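Local coordinates for ABC transporter, substrate binding protein (Mannopine) (Agrobacterium fabrum, PDB 5L9S) that serves as the periplasmic solute-binding component of an ABC transporter, probably for the opine mannopine, at residues A[257-269]-A[276-288]. Residues are numbered along the deposited sequence; the frame is centred on the assembly and turned at random.
Sequences WLRNPAAQAKACE and PSQKAISQMSSEA
Two consecutive helices of the periplasmic binding protein fold, 261-271 and 278-283, joined by a disulfide-containing loop, pack through small side chains; the axes of segments 261-269 and 278-283 approach to 8.1 Å and cross at -50°. The backbones come closest at Pro261 and Ala280, with CA atoms 4.4 Å apart, and Ala280 CB lies 3.3 Å from Pro261 O. Beyond it, Ala265 CB meets Met284 CG at 3.7 Å. Met284 CG stands anti to its own carbonyl carbon (chi1 -74°), and the thioether then bends at chi3, bringing SD against Cys268 CB. The disulfide from Cys268 to Cys273 ties helix 261-271 to the loop that leads to Pro276. Toward the N-terminal end, Gln264 CB packs on Ala280 CB at 3.8 Å, its CG sits 3.6 Å above one face of the Trp257 ring, toward the rim, and its side chain runs on past Pro276. The Pro276 ring also touches Trp257 and Leu258, beside strand 103-116. Each helix begins with a side-chain cap: Asn260 OD1 accepts from Ala263 N, and Ser277 OG, itself bonded to Asp93, accepts weakly from Ala280 N. Gln283 extends over Pro261 and Ala262. Past helix 278-283, Glu269 and Met284 lie alongside each other, pointing opposite ways, and Glu269 OE2 takes a weak, bent hydrogen bond from Ser285 N, 3.4 Å long with an N-H...O angle of 144°.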
loop_
_atom_site.group_PDB
_atom_site.type_symbol
_atom_site.label_atom_id
_atom_site.label_comp_id
_atom_site.label_asym_id
_atom_site.label_seq_id
_atom_site.Cartn_x
_atom_site.Cartn_y
_atom_site.Cartn_z
ATOM N N TRP A 257 -8.938 8.792 -13.841
ATOM C CA TRP A 257 -7.760 8.142 -13.284
ATOM C C TRP A 257 -7.641 6.708 -13.771
ATOM O O TRP A 257 -6.586 6.329 -14.287
ATOM C CB TRP A 257 -7.801 8.190 -11.744
ATOM C CG TRP A 257 -6.708 7.393 -11.094
ATOM C CD1 TRP A 257 -6.800 6.125 -10.583
ATOM C CD2 TRP A 257 -5.344 7.785 -10.950
ATOM N NE1 TRP A 257 -5.573 5.700 -10.149
ATOM C CE2 TRP A 257 -4.658 6.700 -10.353
ATOM C CE3 TRP A 257 -4.624 8.947 -11.284
ATOM C CZ2 TRP A 257 -3.294 6.759 -10.036
ATOM C CZ3 TRP A 257 -3.280 9.014 -10.952
ATOM C CH2 TRP A 257 -2.635 7.943 -10.304
ATOM N N LEU A 258 -8.704 5.898 -13.584
ATOM C CA LEU A 258 -8.666 4.481 -13.960
ATOM C C LEU A 258 -8.425 4.227 -15.461
ATOM O O LEU A 258 -7.738 3.258 -15.824
ATOM C CB LEU A 258 -9.921 3.737 -13.468
ATOM C CG LEU A 258 -9.981 3.510 -11.966
ATOM C CD1 LEU A 258 -11.357 3.052 -11.552
ATOM C CD2 LEU A 258 -8.842 2.537 -11.473
ATOM N N ARG A 259 -8.955 5.116 -16.317
ATOM C CA ARG A 259 -8.845 4.984 -17.768
ATOM C C ARG A 259 -7.633 5.699 -18.378
ATOM O O ARG A 259 -7.434 5.595 -19.590
ATOM C CB ARG A 259 -10.155 5.434 -18.446
ATOM C CG ARG A 259 -11.366 4.585 -18.053
ATOM C CD ARG A 259 -12.458 4.598 -19.086
ATOM N NE ARG A 259 -13.072 3.272 -19.219
ATOM C CZ ARG A 259 -14.264 2.947 -18.734
ATOM N NH1 ARG A 259 -14.739 1.722 -18.895
ATOM N NH2 ARG A 259 -15.003 3.852 -18.106
ATOM N N ASN A 260 -6.805 6.384 -17.554
ATOM C CA ASN A 260 -5.633 7.127 -18.035
ATOM C C ASN A 260 -4.275 6.545 -17.589
ATOM O O ASN A 260 -3.745 6.967 -16.566
ATOM C CB ASN A 260 -5.732 8.620 -17.669
ATOM C CG ASN A 260 -5.028 9.539 -18.641
ATOM O OD1 ASN A 260 -3.795 9.601 -18.731
ATOM N ND2 ASN A 260 -5.812 10.256 -19.420
ATOM N N PRO A 261 -3.658 5.610 -18.355
ATOM C CA PRO A 261 -2.355 5.057 -17.936
ATOM C C PRO A 261 -1.235 6.103 -17.827
ATOM O O PRO A 261 -0.341 5.938 -16.995
ATOM C CB PRO A 261 -2.062 3.991 -19.003
ATOM C CG PRO A 261 -3.393 3.663 -19.600
ATOM C CD PRO A 261 -4.133 4.961 -19.597
ATOM N N ALA A 262 -1.294 7.182 -18.638
ATOM C CA ALA A 262 -0.304 8.268 -18.648
ATOM C C ALA A 262 -0.326 9.048 -17.341
ATOM O O ALA A 262 0.738 9.364 -16.793
ATOM C CB ALA A 262 -0.553 9.196 -19.824
ATOM N N ALA A 263 -1.543 9.330 -16.834
ATOM C CA ALA A 263 -1.800 10.030 -15.578
ATOM C C ALA A 263 -1.233 9.189 -14.421
ATOM O O ALA A 263 -0.423 9.695 -13.639
ATOM C CB ALA A 263 -3.302 10.239 -15.397
ATOM N N GLN A 264 -1.603 7.893 -14.370
ATOM C CA GLN A 264 -1.140 6.928 -13.365
ATOM C C GLN A 264 0.374 6.774 -13.356
ATOM O O GLN A 264 0.952 6.783 -12.280
ATOM C CB GLN A 264 -1.789 5.552 -13.565
ATOM C CG GLN A 264 -3.309 5.537 -13.509
ATOM C CD GLN A 264 -3.807 4.141 -13.698
ATOM O OE1 GLN A 264 -4.849 3.879 -14.321
ATOM N NE2 GLN A 264 -3.005 3.210 -13.276
ATOM N N ALA A 265 1.016 6.624 -14.539
ATOM C CA ALA A 265 2.460 6.448 -14.701
ATOM C C ALA A 265 3.223 7.708 -14.259
ATOM O O ALA A 265 4.262 7.589 -13.608
ATOM C CB ALA A 265 2.785 6.125 -16.142
ATOM N N LYS A 266 2.708 8.910 -14.602
ATOM C CA LYS A 266 3.339 10.168 -14.218
ATOM C C LYS A 266 3.310 10.307 -12.682
ATOM O O LYS A 266 4.359 10.558 -12.080
ATOM C CB LYS A 266 2.639 11.354 -14.917
ATOM C CG LYS A 266 3.293 12.698 -14.663
ATOM C CD LYS A 266 2.485 13.843 -15.249
ATOM C CE LYS A 266 2.834 15.189 -14.641
ATOM N NZ LYS A 266 4.278 15.534 -14.795
ATOM N N ALA A 267 2.124 10.105 -12.062
ATOM C CA ALA A 267 1.965 10.172 -10.611
ATOM C C ALA A 267 2.815 9.098 -9.889
ATOM O O ALA A 267 3.446 9.401 -8.876
ATOM C CB ALA A 267 0.491 10.050 -10.225
ATOM N N CYS A 268 2.892 7.884 -10.437
ATOM C CA CYS A 268 3.678 6.824 -9.800
ATOM C C CYS A 268 5.194 6.898 -10.082
ATOM O O CYS A 268 5.959 6.313 -9.317
ATOM C CB CYS A 268 3.102 5.442 -10.088
ATOM S SG CYS A 268 1.546 5.128 -9.197
ATOM N N GLU A 269 5.635 7.681 -11.099
ATOM C CA GLU A 269 7.074 7.924 -11.331
ATOM C C GLU A 269 7.541 8.845 -10.181
ATOM O O GLU A 269 8.540 8.557 -9.529
ATOM C CB GLU A 269 7.329 8.629 -12.680
ATOM C CG GLU A 269 7.593 7.710 -13.868
ATOM C CD GLU A 269 7.222 8.300 -15.222
ATOM O OE1 GLU A 269 7.440 9.519 -15.422
ATOM O OE2 GLU A 269 6.688 7.555 -16.075
ATOM N N PRO A 276 -2.581 0.899 -10.642
ATOM C CA PRO A 276 -3.439 -0.270 -10.911
ATOM C C PRO A 276 -3.452 -0.770 -12.362
ATOM O O PRO A 276 -3.886 -1.881 -12.604
ATOM C CB PRO A 276 -4.827 0.210 -10.455
ATOM C CG PRO A 276 -4.802 1.673 -10.679
ATOM C CD PRO A 276 -3.408 2.066 -10.267
ATOM N N SER A 277 -3.024 0.066 -13.323
ATOM C CA SER A 277 -2.990 -0.252 -14.744
ATOM C C SER A 277 -1.698 -0.977 -15.106
ATOM O O SER A 277 -0.619 -0.561 -14.702
ATOM C CB SER A 277 -3.163 1.026 -15.568
ATOM O OG SER A 277 -2.970 0.851 -16.960
ATOM N N GLN A 278 -1.808 -2.060 -15.868
ATOM C CA GLN A 278 -0.657 -2.826 -16.349
ATOM C C GLN A 278 0.115 -2.037 -17.428
ATOM O O GLN A 278 1.350 -2.129 -17.488
ATOM C CB GLN A 278 -1.114 -4.183 -16.855
ATOM C CG GLN A 278 -1.619 -5.043 -15.701
ATOM C CD GLN A 278 -1.929 -6.436 -16.141
ATOM O OE1 GLN A 278 -1.027 -7.228 -16.463
ATOM N NE2 GLN A 278 -3.216 -6.757 -16.181
ATOM N N LYS A 279 -0.615 -1.226 -18.226
ATOM C CA LYS A 279 -0.054 -0.358 -19.245
ATOM C C LYS A 279 0.765 0.729 -18.589
ATOM O O LYS A 279 1.849 1.015 -19.086
ATOM C CB LYS A 279 -1.159 0.257 -20.143
ATOM C CG LYS A 279 -0.652 0.912 -21.428
ATOM C CD LYS A 279 -1.561 0.602 -22.610
ATOM C CE LYS A 279 -0.777 0.453 -23.902
ATOM N NZ LYS A 279 -0.521 1.755 -24.573
ATOM N N ALA A 280 0.260 1.334 -17.482
ATOM C CA ALA A 280 0.940 2.391 -16.724
ATOM C C ALA A 280 2.254 1.880 -16.140
ATOM O O ALA A 280 3.244 2.595 -16.245
ATOM C CB ALA A 280 0.037 2.937 -15.626
ATOM N N ILE A 281 2.283 0.630 -15.581
ATOM C CA ILE A 281 3.490 -0.009 -15.038
ATOM C C ILE A 281 4.595 -0.057 -16.113
ATOM O O ILE A 281 5.728 0.348 -15.850
ATOM C CB ILE A 281 3.233 -1.434 -14.417
ATOM C CG1 ILE A 281 2.444 -1.366 -13.108
ATOM C CG2 ILE A 281 4.543 -2.205 -14.192
ATOM C CD1 ILE A 281 1.627 -2.618 -12.775
ATOM N N SER A 282 4.260 -0.548 -17.310
ATOM C CA SER A 282 5.210 -0.691 -18.409
ATOM C C SER A 282 5.588 0.647 -19.074
ATOM O O SER A 282 6.674 0.761 -19.646
ATOM C CB SER A 282 4.650 -1.653 -19.445
ATOM O OG SER A 282 3.463 -1.124 -20.010
ATOM N N GLN A 283 4.690 1.638 -19.006
ATOM C CA GLN A 283 4.822 2.979 -19.582
ATOM C C GLN A 283 5.757 3.889 -18.784
ATOM O O GLN A 283 6.092 4.978 -19.271
ATOM C CB GLN A 283 3.446 3.638 -19.603
ATOM C CG GLN A 283 3.041 4.228 -20.919
ATOM C CD GLN A 283 1.638 4.754 -20.812
ATOM O OE1 GLN A 283 0.704 4.231 -21.425
ATOM N NE2 GLN A 283 1.463 5.793 -20.015
ATOM N N MET A 284 6.122 3.500 -17.545
ATOM C CA MET A 284 6.993 4.319 -16.701
ATOM C C MET A 284 8.418 4.351 -17.217
ATOM O O MET A 284 8.827 3.425 -17.923
ATOM C CB MET A 284 6.930 3.884 -15.223
ATOM C CG MET A 284 5.632 4.310 -14.542
ATOM S SD MET A 284 5.336 3.829 -12.820
ATOM C CE MET A 284 5.606 2.103 -12.878
ATOM N N SER A 285 9.175 5.429 -16.889
ATOM C CA SER A 285 10.577 5.600 -17.294
ATOM C C SER A 285 11.402 4.395 -16.875
ATOM O O SER A 285 11.080 3.761 -15.869
ATOM C CB SER A 285 11.165 6.864 -16.681
ATOM O OG SER A 285 11.426 6.720 -15.294
ATOM N N SER A 286 12.448 4.071 -17.638
ATOM C CA SER A 286 13.313 2.920 -17.352
ATOM C C SER A 286 13.855 2.933 -15.914
ATOM O O SER A 286 13.814 1.907 -15.234
ATOM C CB SER A 286 14.453 2.833 -18.363
ATOM O OG SER A 286 13.948 2.640 -19.673
ATOM N N GLU A 287 14.308 4.111 -15.455
ATOM C CA GLU A 287 14.868 4.357 -14.122
ATOM C C GLU A 287 13.856 4.070 -13.020
ATOM O O GLU A 287 14.225 3.508 -11.987
ATOM C CB GLU A 287 15.482 5.787 -13.971
ATOM C CG GLU A 287 15.167 6.805 -15.070
ATOM C CD GLU A 287 15.960 6.690 -16.362
ATOM O OE1 GLU A 287 15.401 7.043 -17.428
ATOM O OE2 GLU A 287 17.137 6.258 -16.315
ATOM N N ALA A 288 12.574 4.441 -13.253
ATOM C CA ALA A 288 11.484 4.207 -12.305
ATOM C C ALA A 288 11.177 2.716 -12.288
ATOM O O ALA A 288 11.268 2.101 -11.233
ATOM C CB ALA A 288 10.252 5.019 -12.687
#